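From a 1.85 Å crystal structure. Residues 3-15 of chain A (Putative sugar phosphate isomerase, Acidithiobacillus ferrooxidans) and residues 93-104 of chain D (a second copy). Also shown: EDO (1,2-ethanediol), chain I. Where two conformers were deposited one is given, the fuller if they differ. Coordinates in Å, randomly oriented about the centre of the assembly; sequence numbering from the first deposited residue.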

# COMPACT_ATOMS: atom_id res chain seq x y z
N ASP A 3 -22.00 -22.68 -3.18
CA ASP A 3 -20.61 -22.34 -3.48
C ASP A 3 -19.92 -21.43 -2.44
O ASP A 3 -18.72 -21.08 -2.63
CB ASP A 3 -20.49 -21.76 -4.91
CG ASP A 3 -21.09 -20.36 -5.06
OD1 ASP A 3 -21.71 -19.81 -4.14
OD2 ASP A 3 -20.94 -19.83 -6.18
N THR A 4 -20.62 -21.09 -1.34
CA THR A 4 -19.93 -20.45 -0.18
C THR A 4 -19.92 -21.32 1.13
O THR A 4 -19.40 -20.91 2.11
CB THR A 4 -20.45 -19.04 0.08
OG1 THR A 4 -21.91 -19.04 0.07
CG2 THR A 4 -19.91 -18.09 -0.99
N ARG A 5 -20.42 -22.55 1.08
CA ARG A 5 -20.29 -23.48 2.17
C ARG A 5 -18.81 -23.64 2.55
O ARG A 5 -18.45 -23.80 3.74
CB ARG A 5 -20.88 -24.84 1.77
CG ARG A 5 -20.54 -26.00 2.72
CD ARG A 5 -21.17 -25.84 4.06
NE ARG A 5 -20.80 -26.93 4.94
CZ ARG A 5 -19.71 -26.97 5.73
NH1 ARG A 5 -18.82 -25.97 5.78
NH2 ARG A 5 -19.51 -28.05 6.48
N LYS A 6 -17.93 -23.55 1.54
CA LYS A 6 -16.49 -23.79 1.79
C LYS A 6 -15.83 -22.76 2.69
O LYS A 6 -14.75 -23.00 3.22
CB LYS A 6 -15.67 -23.87 0.49
CG LYS A 6 -15.65 -22.57 -0.34
CD LYS A 6 -14.81 -22.75 -1.69
CE LYS A 6 -13.33 -22.85 -1.43
NZ LYS A 6 -12.47 -22.83 -2.67
N LEU A 7 -16.48 -21.61 2.87
CA LEU A 7 -15.94 -20.56 3.71
C LEU A 7 -16.13 -20.81 5.22
O LEU A 7 -15.47 -20.17 6.06
CB LEU A 7 -16.58 -19.23 3.35
CG LEU A 7 -16.40 -18.70 1.95
CD1 LEU A 7 -17.23 -17.36 1.80
CD2 LEU A 7 -14.91 -18.52 1.64
N LEU A 8 -17.01 -21.73 5.55
CA LEU A 8 -17.24 -22.19 6.92
C LEU A 8 -16.47 -23.49 7.15
O LEU A 8 -16.65 -24.45 6.39
CB LEU A 8 -18.73 -22.47 7.16
CG LEU A 8 -19.17 -23.26 8.41
CD1 LEU A 8 -18.73 -22.51 9.71
CD2 LEU A 8 -20.70 -23.60 8.42
N LEU A 9 -15.61 -23.51 8.16
CA LEU A 9 -14.93 -24.73 8.62
C LEU A 9 -15.47 -25.08 9.98
O LEU A 9 -15.23 -24.34 10.95
CB LEU A 9 -13.41 -24.54 8.75
CG LEU A 9 -12.68 -23.90 7.58
CD1 LEU A 9 -11.17 -23.70 7.94
CD2 LEU A 9 -12.82 -24.71 6.34
N THR A 10 -16.28 -26.12 10.06
CA THR A 10 -16.80 -26.51 11.36
C THR A 10 -15.66 -27.07 12.25
O THR A 10 -14.59 -27.49 11.76
CB THR A 10 -17.89 -27.58 11.27
OG1 THR A 10 -17.31 -28.81 10.77
CG2 THR A 10 -19.10 -27.11 10.40
N ALA A 11 -15.94 -27.11 13.55
CA ALA A 11 -15.02 -27.65 14.53
C ALA A 11 -14.51 -29.02 14.10
O ALA A 11 -13.31 -29.34 14.21
CB ALA A 11 -15.68 -27.72 15.93
N GLN A 12 -15.40 -29.84 13.59
CA GLN A 12 -15.01 -31.20 13.24
C GLN A 12 -14.31 -31.28 11.87
O GLN A 12 -13.50 -32.17 11.66
CB GLN A 12 -16.21 -32.13 13.38
CG GLN A 12 -16.49 -32.36 14.85
CD GLN A 12 -15.24 -32.89 15.56
OE1 GLN A 12 -14.82 -32.34 16.60
NE2 GLN A 12 -14.62 -33.95 14.99
N GLU A 13 -14.60 -30.36 10.96
CA GLU A 13 -13.80 -30.23 9.72
C GLU A 13 -12.36 -29.85 10.09
O GLU A 13 -11.39 -30.36 9.53
CB GLU A 13 -14.43 -29.20 8.80
CG GLU A 13 -15.62 -29.68 8.05
CD GLU A 13 -16.20 -28.58 7.14
OE1 GLU A 13 -15.84 -28.57 5.93
OE2 GLU A 13 -16.94 -27.73 7.65
N ILE A 14 -12.22 -28.97 11.08
CA ILE A 14 -10.90 -28.51 11.55
C ILE A 14 -10.12 -29.67 12.23
O ILE A 14 -8.96 -29.93 11.90
CB ILE A 14 -11.02 -27.31 12.44
CG1 ILE A 14 -11.43 -26.11 11.62
CG2 ILE A 14 -9.65 -27.02 13.16
CD1 ILE A 14 -11.74 -24.82 12.38
N SER A 15 -10.78 -30.37 13.14
CA SER A 15 -10.23 -31.55 13.79
C SER A 15 -9.68 -32.56 12.78
O SER A 15 -8.57 -33.08 12.97
CB SER A 15 -11.32 -32.22 14.64
OG SER A 15 -10.76 -33.34 15.33
N GLY D 93 -15.58 -23.67 18.24
CA GLY D 93 -14.55 -24.25 17.39
C GLY D 93 -14.80 -24.11 15.90
O GLY D 93 -13.94 -24.43 15.08
N ASP D 94 -15.93 -23.55 15.51
CA ASP D 94 -16.22 -23.29 14.11
C ASP D 94 -15.49 -22.03 13.70
O ASP D 94 -15.40 -21.06 14.48
CB ASP D 94 -17.71 -23.08 13.83
CG ASP D 94 -18.56 -24.33 13.97
OD1 ASP D 94 -18.09 -25.48 14.21
OD2 ASP D 94 -19.78 -24.13 13.88
N PHE D 95 -15.04 -22.00 12.45
CA PHE D 95 -14.37 -20.86 11.87
C PHE D 95 -15.05 -20.48 10.57
O PHE D 95 -15.42 -21.35 9.80
CB PHE D 95 -12.90 -21.21 11.61
CG PHE D 95 -12.11 -20.18 10.79
CD1 PHE D 95 -11.48 -19.12 11.40
CD2 PHE D 95 -11.98 -20.31 9.42
CE1 PHE D 95 -10.72 -18.21 10.68
CE2 PHE D 95 -11.23 -19.43 8.69
CZ PHE D 95 -10.59 -18.33 9.35
N VAL D 96 -15.22 -19.21 10.33
CA VAL D 96 -15.73 -18.77 9.02
C VAL D 96 -14.86 -17.60 8.60
O VAL D 96 -14.55 -16.73 9.41
CB VAL D 96 -17.22 -18.43 9.04
CG1 VAL D 96 -17.53 -17.31 10.00
CG2 VAL D 96 -17.73 -18.07 7.63
N GLY D 97 -14.37 -17.63 7.36
CA GLY D 97 -13.56 -16.53 6.87
C GLY D 97 -14.11 -15.95 5.56
O GLY D 97 -14.70 -16.66 4.72
N PHE D 98 -13.85 -14.66 5.39
CA PHE D 98 -14.39 -13.87 4.29
C PHE D 98 -13.27 -13.18 3.46
O PHE D 98 -12.85 -12.06 3.80
CB PHE D 98 -15.37 -12.84 4.86
CG PHE D 98 -16.52 -13.46 5.59
CD1 PHE D 98 -17.57 -14.03 4.90
CD2 PHE D 98 -16.47 -13.62 6.96
CE1 PHE D 98 -18.57 -14.71 5.58
CE2 PHE D 98 -17.51 -14.28 7.65
CZ PHE D 98 -18.56 -14.81 6.93
N PRO D 99 -12.81 -13.85 2.41
CA PRO D 99 -12.02 -13.15 1.40
C PRO D 99 -12.88 -12.02 0.85
O PRO D 99 -14.11 -12.13 0.83
CB PRO D 99 -11.74 -14.21 0.33
CG PRO D 99 -12.07 -15.54 1.00
CD PRO D 99 -13.15 -15.22 2.00
N CYS D 100 -12.24 -10.95 0.41
CA CYS D 100 -13.00 -9.85 -0.19
C CYS D 100 -13.89 -10.28 -1.32
O CYS D 100 -13.53 -11.12 -2.12
CB CYS D 100 -12.04 -8.80 -0.71
SG CYS D 100 -11.11 -8.10 0.70
N HIS D 101 -15.08 -9.68 -1.36
CA HIS D 101 -16.08 -9.97 -2.39
C HIS D 101 -16.64 -11.40 -2.41
O HIS D 101 -17.45 -11.71 -3.32
CB HIS D 101 -15.53 -9.71 -3.79
CG HIS D 101 -15.03 -8.32 -4.00
ND1 HIS D 101 -15.87 -7.27 -4.33
CD2 HIS D 101 -13.76 -7.83 -4.06
CE1 HIS D 101 -15.15 -6.17 -4.47
NE2 HIS D 101 -13.87 -6.48 -4.34
N ALA D 102 -16.31 -12.25 -1.46
CA ALA D 102 -16.75 -13.63 -1.49
C ALA D 102 -18.21 -13.88 -1.04
O ALA D 102 -18.94 -14.65 -1.69
CB ALA D 102 -15.82 -14.50 -0.63
N ALA D 103 -18.59 -13.30 0.09
CA ALA D 103 -19.90 -13.61 0.67
C ALA D 103 -20.34 -12.57 1.67
O ALA D 103 -19.57 -12.21 2.58
CB ALA D 103 -19.85 -15.02 1.38
N ALA D 104 -21.56 -12.08 1.53
CA ALA D 104 -22.21 -11.26 2.56
C ALA D 104 -22.65 -12.14 3.71
O ALA D 104 -23.05 -13.33 3.50
CB ALA D 104 -23.45 -10.46 2.00
C1 EDO I . -9.81 -21.17 -1.08
O1 EDO I . -10.53 -20.61 -2.18
C2 EDO I . -8.97 -22.38 -1.46
O2 EDO I . -9.83 -23.47 -1.83

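Two copies of a protein can extend a β-sheet across their interface by pairing short segments, one from each copy, and the contact between these two stretches of the putative sugar phosphate isomerase is a compact example. Residues 8 and 9 of chain A run antiparallel to the chain D strand that begins at F95(D). L9(A) and F95(D) form the hydrogen-bonded pair: L9(A) N donates to F95(D) O at 2.7 Å, and F95(D) N returns a bond to L9(A) O at 2.8 Å, the latter almost linear at 174°. One residue along, L8(A) faces V96(D) as a non-hydrogen-bonded pair, their CA atoms 4.3 Å apart, against 5.1 Å for the CA atoms of L9(A) and F95(D). This alternation of narrow and wide pairs is the signature of antiparallel pairing. The ladder continues with G97(D) N, which donates to L7(A) O at 3.1 Å. CA-H···O contacts supplement it, the shortest from V96(D) CA to L7(A) O at 3.3 Å.

Where the strand of chain A gives way to a helix, a side chain takes over from the backbone. A11(A) N, in the first turn of the helix, donates to D94(D) OD1 at 2.8 Å. Amides in a first helical turn lack acceptors from a preceding turn, so a carboxylate from the partner chain is well suited to this one. The same turn is capped from within chain A: E13(A) N donates to T10(A) OG1 at 3.1 Å, while T10(A) N donates to E13(A) OE2 at 3.0 Å, a reciprocal arrangement often called a capping box. E13(A) OE2 also forms a salt bridge with R5(A) NH2 at 2.8 Å, tying the segment before the strand to the helix after it.

G93(D) shows how backbone shape can restrict sequence. Its phi and psi of 90° and -4° would jam a CB against the preceding carbonyl oxygen, and an ideal CB would also lie 3.0 Å from A11(A) CB, a clash with the partner chain.

The apolar side chains sort themselves by the sheet. On one face, L9(A) CD1 approaches F95(D) CD2 at 3.8 Å, meeting the ring obliquely, and I14(A) reaches back from the helix to place CD1 3.9 Å from F95(D) CB. On the other face, L8(A) and V96(D) meet more loosely, with CD1 of the leucine 4.4 Å from CB of the valine.

Beyond the strand, L7(A) has the largest area covered by the opposing stretch, 109 Å² of the residue. Its CD1 lies 3.5 Å from A103(D) CB and 4.0 Å from A102(D) CB, while its CD2 lies 3.8 Å from P99(D) CD. P99(D) and A102(D) are the two ends of a type II turn, closed by A102(D) N donating to P99(D) O at 3.2 Å, and A103(D) follows directly; the turn thus brings both its ends and the next residue against this one leucine. T4(A) adds a further apolar approach, CG2 to A103(D) CB at 3.9 Å.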